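Local coordinates for protein tyrosinase (Burkholderia thailandensis, PDB 5ZRD) that probably hydroxylates monophenols and oxidises the resulting catechols at a paired copper centre, at residues 10-13 with 14-18; 61-65 with 66-70; 246-249 with 250-254; 491-495 with 496-500. All coordinates share one frame; numbering follows the deposited sequence.

Contact 1 (10-13 with 14-18); sequences VRRS and VRDLQ
R12 reaches across the first turn of helix 14-22, touching D16 and L17, an instructive case of a side chain brushing a helix start without bonding to it. Its CG stands anti to the carbonyl carbon (chi1 -68°), and the chain then runs extended to NE. From the base outward, CB meets the CD2 methyl of L17 at 4.2 Å, and CD passes OD2 of D16 at 4.1 Å. The guanidinium does not close on the carboxylate: NE of R12 stays 5.0 Å from OD2 of D16, with the two planes 71° apart. Any attraction at this range is probably weak; OD2 of D16 also has a long, weak ion pair with R20. One guanidinium face instead receives CG1 of V10, 3.5 Å above the plane and toward its rim.

S13, the next residue, is the N-cap. Its OG accepts two weak bonds from the helix start, from R15 N at 3.3 Å and D16 N at 3.5 Å, the latter the straighter. Its carbonyl O takes L17 N at 3.1 Å, which opens the regular helical bonding.

The turn follows strand 9-11, which pairs in parallel with strand 398-400. R12 and V14 each make a backbone hydrogen bond with F116, while the V14 side chain packs on P115 and on F318 of helix 315-334.

Contact 2 (61-65 with 66-70); sequences FQYRK and PVDAL
The N-terminal turn of the short helix 65-68 is the element built here, with R64 as its N-cap and D68 folded back over it. R64 O receives D68 N at 2.8 Å in a nearly straight bond (N-H...O 162°). K65 O receives A69 N at 3.3 Å, with the donor tilted from the carbonyl plane.

The carboxylate of D68 turns toward the start of the helix because its CG is anti to its own carbonyl carbon (chi1 -62°). This brings D68 CG to 3.4 Å from R64 O. D68 OD2 then meets CE of K65 at 3.6 Å and lies 4.1 Å from CB of Y63, while the K65 ammonium stays apart, NZ to OD2 being 4.8 Å. OD1 is hydrogen-bonded to the hydroxyl of Y78, which also bonds R64 N, so one tyrosine steadies both the carboxylate and the N-cap backbone. R64 CB also packs on CG2 of V67 at 3.8 Å.

R64 NH2 hydrogen-bonds F361 O and NH1 forms a salt bridge to D74 of the second subunit; P66 packs on L70 of that subunit, and A69 meets A69 of the third. Within its own chain, the turn follows helix 50-57 through a loop.

Contact 3 (246-249 with 250-254); sequences SAPN and YTVFS
N249 and V252 illustrate side-chain N-capping, at the start of helix 250-254. Their side chains cross at about a right angle. With CG between the backbone N and the carbonyl carbon, the crowded position (chi1 62°), the amide of N249 doubles back over the helix start, and OD1 accepts V252 N at 3.0 Å. The bond is fairly straight (151°), though the donor is tilted 31° from the amide's carbonyl plane. The same oxygen lies 3.6 Å from CG2 of V252, so V252 meets this oxygen through both its N-H and a methyl. N249 also offers its backbone O to F253 N at 3.0 Å, so one residue serves two amides of the first turn.

The ring of P248 lies across V252, again near a right angle, its CD 3.8 Å from CG2. A247 meets F253 edge-on: its CB sits at the ring edge, in the ring plane, and touches F253 CB at 3.9 Å. W330 stacks on the F253 ring and hydrogen-bonds A247 O through NE1, tying both partners to helix 315-334, while W262 of helix 256-265 packs against P248, N249 and V252. Farther along, the hydroxyl OG of S254 turns back to hydrogen-bond T251 O at 2.7 Å.

Contact 4 (491-495 with 496-500); sequences SAMPA and DDVPK
Backbone bonding between P494 and D497 sets the shape of this 3-10 turn. D497 N donates to P494 O at 3.0 Å, approaching well above the carbonyl plane rather than within it. A weak bond of 3.4 Å then links V498 N to A495 O, and K500 N continues the three-residue spacing to D497 O at 3.0 Å. This spacing is the signature of 3-10 geometry, in contrast to the four-residue step of an alpha helix.

The apolar pair is M493 with V498. The CG of M493 takes the narrow site between backbone N and carbonyl carbon (chi1 46°), and faces CG2 of V498 at 4.2 Å. The chain bends at its last torsion, and its terminal CE extends to D497 O at 3.8 Å, a methyl set against a carbonyl.

Packing of an apolar ring on a carboxylate forms the third group. The P494 ring lies across the side chain of D497, its CG 3.7 Å from OD2. The other oxygen, OD1, forms a salt bridge with NZ of K500, its hydrogen bond long and weak at 3.4 Å, so the two carboxylate oxygens of D497 have quite different surroundings.

Along the chain, the turn occupies the connection between strands 485-489 and 502-509. M493, P494 and D497 all rest on Y459 of strand 456-466, and backbone bonds join M493 to S423 and A495 to G421.

The four contacts are separate examples of local turn formation, in series along the chain and nowhere touching. Contact 3 is the one near the active site: the Y250 side chain is about 9 Å from that of H94 and about 13 Å from a copper ion, and the F253 side chain about 9 Å from that of H277, both histidines being copper ligands. At these distances it neither binds the copper ions nor touches the two histidines. Contacts 1 and 4 have centres about 27 and 28 Å from that of contact 3. Contact 2, centred about 43 Å from contact 1 across the chain's centre, differs from the others in touching neighbouring subunits.

Contact 1 (10-13 with 14-18)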
loop_
_atom_site.group_PDB
_atom_site.type_symbol
_atom_site.label_atom_id
_atom_site.label_comp_id
_atom_site.label_asym_id
_atom_site.label_seq_id
_atom_site.Cartn_x
_atom_site.Cartn_y
_atom_site.Cartn_z
ATOM N N VAL A 10 13.951 -20.908 45.492
ATOM C CA VAL A 10 13.120 -22.051 45.222
ATOM C C VAL A 10 11.691 -21.589 44.908
ATOM O O VAL A 10 10.966 -21.222 45.805
ATOM C CB VAL A 10 13.123 -23.030 46.409
ATOM C CG1 VAL A 10 12.366 -24.308 46.068
ATOM C CG2 VAL A 10 14.548 -23.354 46.848
ATOM N N ARG A 11 11.317 -21.668 43.621
ATOM C CA ARG A 11 9.921 -21.555 43.164
ATOM C C ARG A 11 9.156 -22.759 43.691
ATOM O O ARG A 11 9.566 -23.871 43.411
ATOM C CB ARG A 11 9.824 -21.494 41.636
ATOM C CG ARG A 11 10.164 -20.123 41.078
ATOM C CD ARG A 11 9.931 -19.956 39.603
ATOM N NE ARG A 11 10.445 -18.677 39.132
ATOM C CZ ARG A 11 10.458 -18.322 37.843
ATOM N NH1 ARG A 11 10.011 -19.166 36.922
ATOM N NH2 ARG A 11 10.936 -17.145 37.473
ATOM N N ARG A 12 8.065 -22.517 44.427
ATOM C CA ARG A 12 7.328 -23.592 45.084
ATOM C C ARG A 12 5.879 -23.687 44.560
ATOM O O ARG A 12 5.326 -22.774 43.902
ATOM C CB ARG A 12 7.329 -23.391 46.603
ATOM C CG ARG A 12 8.691 -23.557 47.257
ATOM C CD ARG A 12 8.604 -23.712 48.771
ATOM N NE ARG A 12 9.921 -23.888 49.380
ATOM C CZ ARG A 12 10.720 -24.955 49.216
ATOM N NH1 ARG A 12 10.255 -26.075 48.672
ATOM N NH2 ARG A 12 11.994 -24.881 49.586
ATOM N N SER A 13 5.283 -24.832 44.831
ATOM C CA SER A 13 3.904 -25.088 44.450
ATOM C C SER A 13 2.961 -24.155 45.225
ATOM O O SER A 13 3.035 -24.095 46.453
ATOM C CB SER A 13 3.538 -26.527 44.687
ATOM O OG SER A 13 2.129 -26.692 44.697
ATOM N N VAL A 14 2.061 -23.477 44.502
ATOM C CA VAL A 14 1.105 -22.552 45.096
ATOM C C VAL A 14 0.229 -23.308 46.099
ATOM O O VAL A 14 -0.144 -22.773 47.142
ATOM C CB VAL A 14 0.262 -21.814 44.033
ATOM C CG1 VAL A 14 -1.099 -22.446 43.814
ATOM C CG2 VAL A 14 0.073 -20.354 44.413
ATOM N N ARG A 15 -0.087 -24.543 45.788
ATOM C CA ARG A 15 -0.904 -25.320 46.661
ATOM C C ARG A 15 -0.170 -25.521 47.991
ATOM O O ARG A 15 -0.806 -25.491 49.063
ATOM C CB ARG A 15 -1.241 -26.667 46.030
ATOM C CG ARG A 15 -1.795 -27.688 47.008
ATOM C CD ARG A 15 -3.144 -27.278 47.537
ATOM N NE ARG A 15 -3.746 -28.373 48.275
ATOM C CZ ARG A 15 -4.621 -28.217 49.260
ATOM N NH1 ARG A 15 -4.864 -29.227 50.076
ATOM N NH2 ARG A 15 -5.224 -27.057 49.442
ATOM N N ASP A 16 1.144 -25.740 47.916
ATOM C CA ASP A 16 1.951 -25.918 49.113
ATOM C C ASP A 16 1.971 -24.620 49.952
ATOM O O ASP A 16 1.974 -24.711 51.183
ATOM C CB ASP A 16 3.380 -26.387 48.731
ATOM C CG ASP A 16 4.306 -26.569 49.929
ATOM O OD1 ASP A 16 3.953 -27.390 50.793
ATOM O OD2 ASP A 16 5.378 -25.907 49.981
ATOM N N LEU A 17 2.006 -23.441 49.304
ATOM C CA LEU A 17 2.028 -22.165 50.030
ATOM C C LEU A 17 0.692 -21.952 50.764
ATOM O O LEU A 17 0.657 -21.316 51.817
ATOM C CB LEU A 17 2.318 -21.020 49.059
ATOM C CG LEU A 17 3.688 -21.041 48.366
ATOM C CD1 LEU A 17 4.022 -19.694 47.746
ATOM C CD2 LEU A 17 4.809 -21.439 49.316
ATOM N N GLN A 18 -0.399 -22.492 50.224
ATOM C CA GLN A 18 -1.714 -22.259 50.772
ATOM C C GLN A 18 -1.926 -23.179 51.973
ATOM O O GLN A 18 -2.704 -22.867 52.853
ATOM C CB GLN A 18 -2.802 -22.504 49.729
ATOM C CG GLN A 18 -4.155 -21.903 50.103
ATOM C CD GLN A 18 -5.227 -22.084 49.049
ATOM O OE1 GLN A 18 -6.404 -21.866 49.307
ATOM N NE2 GLN A 18 -4.846 -22.485 47.846
#

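Contact 2 (61-65 with 66-70)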
loop_
_atom_site.group_PDB
_atom_site.type_symbol
_atom_site.label_atom_id
_atom_site.label_comp_id
_atom_site.label_asym_id
_atom_site.label_seq_id
_atom_site.Cartn_x
_atom_site.Cartn_y
_atom_site.Cartn_z
ATOM N N PHE A 61 -1.208 -4.078 20.798
ATOM C CA PHE A 61 -0.496 -4.544 19.651
ATOM C C PHE A 61 0.302 -3.403 19.003
ATOM O O PHE A 61 -0.114 -2.290 19.087
ATOM C CB PHE A 61 -1.464 -5.079 18.593
ATOM C CG PHE A 61 -2.138 -6.405 18.872
ATOM C CD1 PHE A 61 -1.477 -7.437 19.531
ATOM C CD2 PHE A 61 -3.391 -6.669 18.352
ATOM C CE1 PHE A 61 -2.080 -8.670 19.712
ATOM C CE2 PHE A 61 -3.985 -7.905 18.530
ATOM C CZ PHE A 61 -3.335 -8.899 19.216
ATOM N N GLN A 62 1.408 -3.741 18.326
ATOM C CA GLN A 62 1.925 -2.989 17.209
ATOM C C GLN A 62 1.419 -3.586 15.889
ATOM O O GLN A 62 1.265 -4.765 15.783
ATOM C CB GLN A 62 3.444 -3.045 17.208
ATOM C CG GLN A 62 4.052 -2.454 18.464
ATOM C CD GLN A 62 5.558 -2.481 18.406
ATOM O OE1 GLN A 62 6.200 -2.871 19.379
ATOM N NE2 GLN A 62 6.120 -2.097 17.259
ATOM N N TYR A 63 1.186 -2.754 14.886
ATOM C CA TYR A 63 0.617 -3.167 13.644
ATOM C C TYR A 63 1.614 -2.984 12.501
ATOM O O TYR A 63 2.583 -2.253 12.604
ATOM C CB TYR A 63 -0.639 -2.351 13.346
ATOM C CG TYR A 63 -1.729 -2.588 14.352
ATOM C CD1 TYR A 63 -2.535 -3.718 14.282
ATOM C CD2 TYR A 63 -1.927 -1.706 15.405
ATOM C CE1 TYR A 63 -3.520 -3.957 15.229
ATOM C CE2 TYR A 63 -2.922 -1.922 16.346
ATOM C CZ TYR A 63 -3.703 -3.059 16.265
ATOM O OH TYR A 63 -4.655 -3.279 17.203
ATOM N N ARG A 64 1.324 -3.708 11.433
ATOM C CA ARG A 64 1.973 -3.576 10.145
ATOM C C ARG A 64 0.890 -3.150 9.143
ATOM O O ARG A 64 0.280 -3.981 8.392
ATOM C CB ARG A 64 2.653 -4.893 9.748
ATOM C CG ARG A 64 3.782 -5.341 10.678
ATOM C CD ARG A 64 4.207 -6.779 10.391
ATOM N NE ARG A 64 5.100 -7.330 11.389
ATOM C CZ ARG A 64 6.373 -7.663 11.190
ATOM N NH1 ARG A 64 6.936 -7.406 10.022
ATOM N NH2 ARG A 64 7.075 -8.235 12.167
ATOM N N LYS A 65 0.639 -1.836 9.178
ATOM C CA LYS A 65 -0.428 -1.210 8.405
ATOM C C LYS A 65 -0.308 -1.591 6.926
ATOM O O LYS A 65 -1.330 -1.866 6.293
ATOM C CB LYS A 65 -0.457 0.311 8.631
ATOM C CG LYS A 65 -1.325 0.757 9.805
ATOM C CD LYS A 65 -2.822 0.483 9.564
ATOM C CE LYS A 65 -3.538 -0.281 10.666
ATOM N NZ LYS A 65 -4.107 0.634 11.687
ATOM N N PRO A 66 0.930 -1.613 6.371
ATOM C CA PRO A 66 0.995 -1.949 4.953
ATOM C C PRO A 66 0.642 -3.423 4.718
ATOM O O PRO A 66 0.011 -3.735 3.719
ATOM C CB PRO A 66 2.393 -1.549 4.483
ATOM C CG PRO A 66 2.982 -0.724 5.627
ATOM C CD PRO A 66 2.193 -1.069 6.872
ATOM N N VAL A 67 0.942 -4.303 5.661
ATOM C CA VAL A 67 0.515 -5.723 5.547
ATOM C C VAL A 67 -1.011 -5.823 5.697
ATOM O O VAL A 67 -1.661 -6.569 4.948
ATOM C CB VAL A 67 1.220 -6.641 6.568
ATOM C CG1 VAL A 67 0.679 -8.047 6.538
ATOM C CG2 VAL A 67 2.720 -6.684 6.388
ATOM N N ASP A 68 -1.584 -5.155 6.688
ATOM C CA ASP A 68 -3.052 -5.271 6.905
ATOM C C ASP A 68 -3.840 -4.940 5.668
ATOM O O ASP A 68 -4.940 -5.490 5.442
ATOM C CB ASP A 68 -3.517 -4.342 7.995
ATOM C CG ASP A 68 -2.894 -4.646 9.340
ATOM O OD1 ASP A 68 -2.700 -5.841 9.673
ATOM O OD2 ASP A 68 -2.625 -3.665 10.067
ATOM N N ALA A 69 -3.261 -4.053 4.853
ATOM C CA ALA A 69 -3.922 -3.511 3.672
ATOM C C ALA A 69 -3.700 -4.373 2.426
ATOM O O ALA A 69 -4.332 -4.094 1.399
ATOM C CB ALA A 69 -3.418 -2.114 3.427
ATOM N N LEU A 70 -2.831 -5.380 2.481
ATOM C CA LEU A 70 -2.554 -6.221 1.285
ATOM C C LEU A 70 -3.816 -6.971 0.805
ATOM O O LEU A 70 -4.668 -7.350 1.605
ATOM C CB LEU A 70 -1.453 -7.229 1.629
ATOM C CG LEU A 70 -0.069 -6.643 1.867
ATOM C CD1 LEU A 70 0.826 -7.663 2.569
ATOM C CD2 LEU A 70 0.536 -6.173 0.548
#

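Contact 3 (246-249 with 250-254)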
loop_
_atom_site.group_PDB
_atom_site.type_symbol
_atom_site.label_atom_id
_atom_site.label_comp_id
_atom_site.label_asym_id
_atom_site.label_seq_id
_atom_site.Cartn_x
_atom_site.Cartn_y
_atom_site.Cartn_z
ATOM N N SER A 246 8.801 -36.953 27.383
ATOM C CA SER A 246 9.545 -37.928 26.568
ATOM C C SER A 246 9.864 -37.361 25.178
ATOM O O SER A 246 10.341 -38.103 24.321
ATOM C CB SER A 246 8.766 -39.230 26.414
ATOM O OG SER A 246 8.696 -39.952 27.638
ATOM N N ALA A 247 9.523 -36.126 24.886
ATOM C CA ALA A 247 9.803 -35.657 23.523
ATOM C C ALA A 247 11.312 -35.780 23.271
ATOM O O ALA A 247 12.075 -35.447 24.129
ATOM C CB ALA A 247 9.304 -34.252 23.315
ATOM N N PRO A 248 11.716 -36.323 22.113
ATOM C CA PRO A 248 13.106 -36.740 21.936
ATOM C C PRO A 248 14.132 -35.625 21.709
ATOM O O PRO A 248 15.315 -35.886 21.789
ATOM C CB PRO A 248 13.095 -37.614 20.663
ATOM C CG PRO A 248 11.914 -37.089 19.860
ATOM C CD PRO A 248 10.891 -36.729 20.932
ATOM N N ASN A 249 13.729 -34.427 21.337
ATOM C CA ASN A 249 14.711 -33.354 21.159
ATOM C C ASN A 249 14.006 -32.020 21.447
ATOM O O ASN A 249 12.786 -31.963 21.471
ATOM C CB ASN A 249 15.346 -33.401 19.765
ATOM C CG ASN A 249 14.355 -33.200 18.631
ATOM O OD1 ASN A 249 13.765 -32.126 18.484
ATOM N ND2 ASN A 249 14.190 -34.212 17.790
ATOM N N TYR A 250 14.771 -30.961 21.622
ATOM C CA TYR A 250 14.254 -29.672 21.993
ATOM C C TYR A 250 13.372 -29.104 20.868
ATOM O O TYR A 250 12.333 -28.532 21.128
ATOM C CB TYR A 250 15.364 -28.676 22.334
ATOM C CG TYR A 250 14.790 -27.313 22.607
ATOM C CD1 TYR A 250 14.090 -27.059 23.770
ATOM C CD2 TYR A 250 14.842 -26.307 21.656
ATOM C CE1 TYR A 250 13.468 -25.837 24.001
ATOM C CE2 TYR A 250 14.224 -25.083 21.864
ATOM C CZ TYR A 250 13.537 -24.847 23.042
ATOM O OH TYR A 250 12.951 -23.635 23.243
ATOM N N THR A 251 13.768 -29.262 19.629
ATOM C CA THR A 251 12.950 -28.698 18.550
ATOM C C THR A 251 11.492 -29.179 18.676
ATOM O O THR A 251 10.588 -28.343 18.673
ATOM C CB THR A 251 13.567 -28.954 17.174
ATOM O OG1 THR A 251 14.887 -28.400 17.166
ATOM C CG2 THR A 251 12.767 -28.319 16.061
ATOM N N VAL A 252 11.241 -30.475 18.862
ATOM C CA VAL A 252 9.882 -30.950 18.789
ATOM C C VAL A 252 9.239 -30.905 20.171
ATOM O O VAL A 252 8.005 -30.928 20.270
ATOM C CB VAL A 252 9.797 -32.343 18.156
ATOM C CG1 VAL A 252 10.390 -32.305 16.766
ATOM C CG2 VAL A 252 10.428 -33.437 19.004
ATOM N N PHE A 253 10.074 -30.806 21.216
ATOM C CA PHE A 253 9.568 -30.540 22.531
ATOM C C PHE A 253 8.956 -29.136 22.582
ATOM O O PHE A 253 7.970 -28.911 23.291
ATOM C CB PHE A 253 10.654 -30.645 23.605
ATOM C CG PHE A 253 10.214 -30.255 24.994
ATOM C CD1 PHE A 253 9.401 -31.093 25.732
ATOM C CD2 PHE A 253 10.534 -29.017 25.522
ATOM C CE1 PHE A 253 8.986 -30.738 27.008
ATOM C CE2 PHE A 253 10.106 -28.637 26.789
ATOM C CZ PHE A 253 9.335 -29.503 27.536
ATOM N N SER A 254 9.550 -28.209 21.832
ATOM C CA SER A 254 9.322 -26.804 22.053
ATOM C C SER A 254 7.943 -26.352 21.564
ATOM O O SER A 254 7.442 -25.410 22.123
ATOM C CB SER A 254 10.394 -25.972 21.418
ATOM O OG SER A 254 10.268 -25.993 20.007
#

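Contact 4 (491-495 with 496-500)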
loop_
_atom_site.group_PDB
_atom_site.type_symbol
_atom_site.label_atom_id
_atom_site.label_comp_id
_atom_site.label_asym_id
_atom_site.label_seq_id
_atom_site.Cartn_x
_atom_site.Cartn_y
_atom_site.Cartn_z
ATOM N N SER A 491 -4.754 -46.136 19.749
ATOM C CA SER A 491 -4.517 -47.071 20.846
ATOM C C SER A 491 -5.785 -47.315 21.678
ATOM O O SER A 491 -5.755 -48.173 22.526
ATOM C CB SER A 491 -3.406 -46.570 21.734
ATOM O OG SER A 491 -3.707 -45.259 22.174
ATOM N N ALA A 492 -6.844 -46.514 21.526
ATOM C CA ALA A 492 -8.072 -46.838 22.216
ATOM C C ALA A 492 -8.713 -48.059 21.539
ATOM O O ALA A 492 -9.577 -48.645 22.131
ATOM C CB ALA A 492 -9.045 -45.671 22.246
ATOM N N MET A 493 -8.288 -48.465 20.340
ATOM C CA MET A 493 -9.071 -49.495 19.669
ATOM C C MET A 493 -8.284 -50.791 19.443
ATOM O O MET A 493 -7.062 -50.821 19.337
ATOM C CB MET A 493 -9.753 -49.029 18.376
ATOM C CG MET A 493 -8.961 -48.227 17.387
ATOM S SD MET A 493 -10.064 -47.263 16.256
ATOM C CE MET A 493 -11.188 -48.507 15.618
ATOM N N PRO A 494 -9.038 -51.906 19.422
ATOM C CA PRO A 494 -8.505 -53.209 19.052
ATOM C C PRO A 494 -7.878 -53.128 17.656
ATOM O O PRO A 494 -8.425 -52.482 16.767
ATOM C CB PRO A 494 -9.729 -54.137 19.060
ATOM C CG PRO A 494 -10.671 -53.475 20.030
ATOM C CD PRO A 494 -10.494 -52.008 19.701
ATOM N N ALA A 495 -6.712 -53.742 17.499
ATOM C CA ALA A 495 -5.908 -53.540 16.306
ATOM C C ALA A 495 -6.696 -53.955 15.059
ATOM O O ALA A 495 -6.638 -53.284 14.026
ATOM C CB ALA A 495 -4.631 -54.304 16.431
ATOM N N ASP A 496 -7.435 -55.048 15.170
ATOM C CA ASP A 496 -8.148 -55.604 14.055
ATOM C C ASP A 496 -9.390 -54.803 13.708
ATOM O O ASP A 496 -9.940 -54.965 12.638
ATOM C CB ASP A 496 -8.470 -57.076 14.298
ATOM C CG ASP A 496 -9.213 -57.331 15.634
ATOM O OD1 ASP A 496 -8.609 -57.158 16.735
ATOM O OD2 ASP A 496 -10.392 -57.741 15.577
ATOM N N ASP A 497 -9.847 -53.934 14.596
ATOM C CA ASP A 497 -10.991 -53.074 14.310
ATOM C C ASP A 497 -10.663 -51.830 13.455
ATOM O O ASP A 497 -11.580 -51.194 12.920
ATOM C CB ASP A 497 -11.628 -52.584 15.604
ATOM C CG ASP A 497 -12.679 -53.549 16.202
ATOM O OD1 ASP A 497 -13.029 -54.598 15.634
ATOM O OD2 ASP A 497 -13.170 -53.179 17.287
ATOM N N VAL A 498 -9.382 -51.483 13.289
ATOM C CA VAL A 498 -9.023 -50.251 12.554
ATOM C C VAL A 498 -9.619 -50.258 11.151
ATOM O O VAL A 498 -10.241 -49.270 10.775
ATOM C CB VAL A 498 -7.508 -50.002 12.502
ATOM C CG1 VAL A 498 -7.147 -48.937 11.480
ATOM C CG2 VAL A 498 -7.004 -49.601 13.883
ATOM N N PRO A 499 -9.467 -51.358 10.393
ATOM C CA PRO A 499 -10.009 -51.321 9.035
ATOM C C PRO A 499 -11.535 -51.177 8.962
ATOM O O PRO A 499 -12.024 -50.794 7.938
ATOM C CB PRO A 499 -9.627 -52.644 8.399
ATOM C CG PRO A 499 -8.453 -53.091 9.224
ATOM C CD PRO A 499 -8.768 -52.622 10.623
ATOM N N LYS A 500 -12.265 -51.438 10.025
ATOM C CA LYS A 500 -13.707 -51.343 9.960
ATOM C C LYS A 500 -14.197 -49.977 10.468
ATOM O O LYS A 500 -15.410 -49.784 10.625
ATOM C CB LYS A 500 -14.345 -52.393 10.862
ATOM C CG LYS A 500 -13.821 -53.809 10.707
ATOM C CD LYS A 500 -14.538 -54.717 11.667
ATOM C CE LYS A 500 -13.971 -56.111 11.762
ATOM N NZ LYS A 500 -14.188 -56.632 13.131
#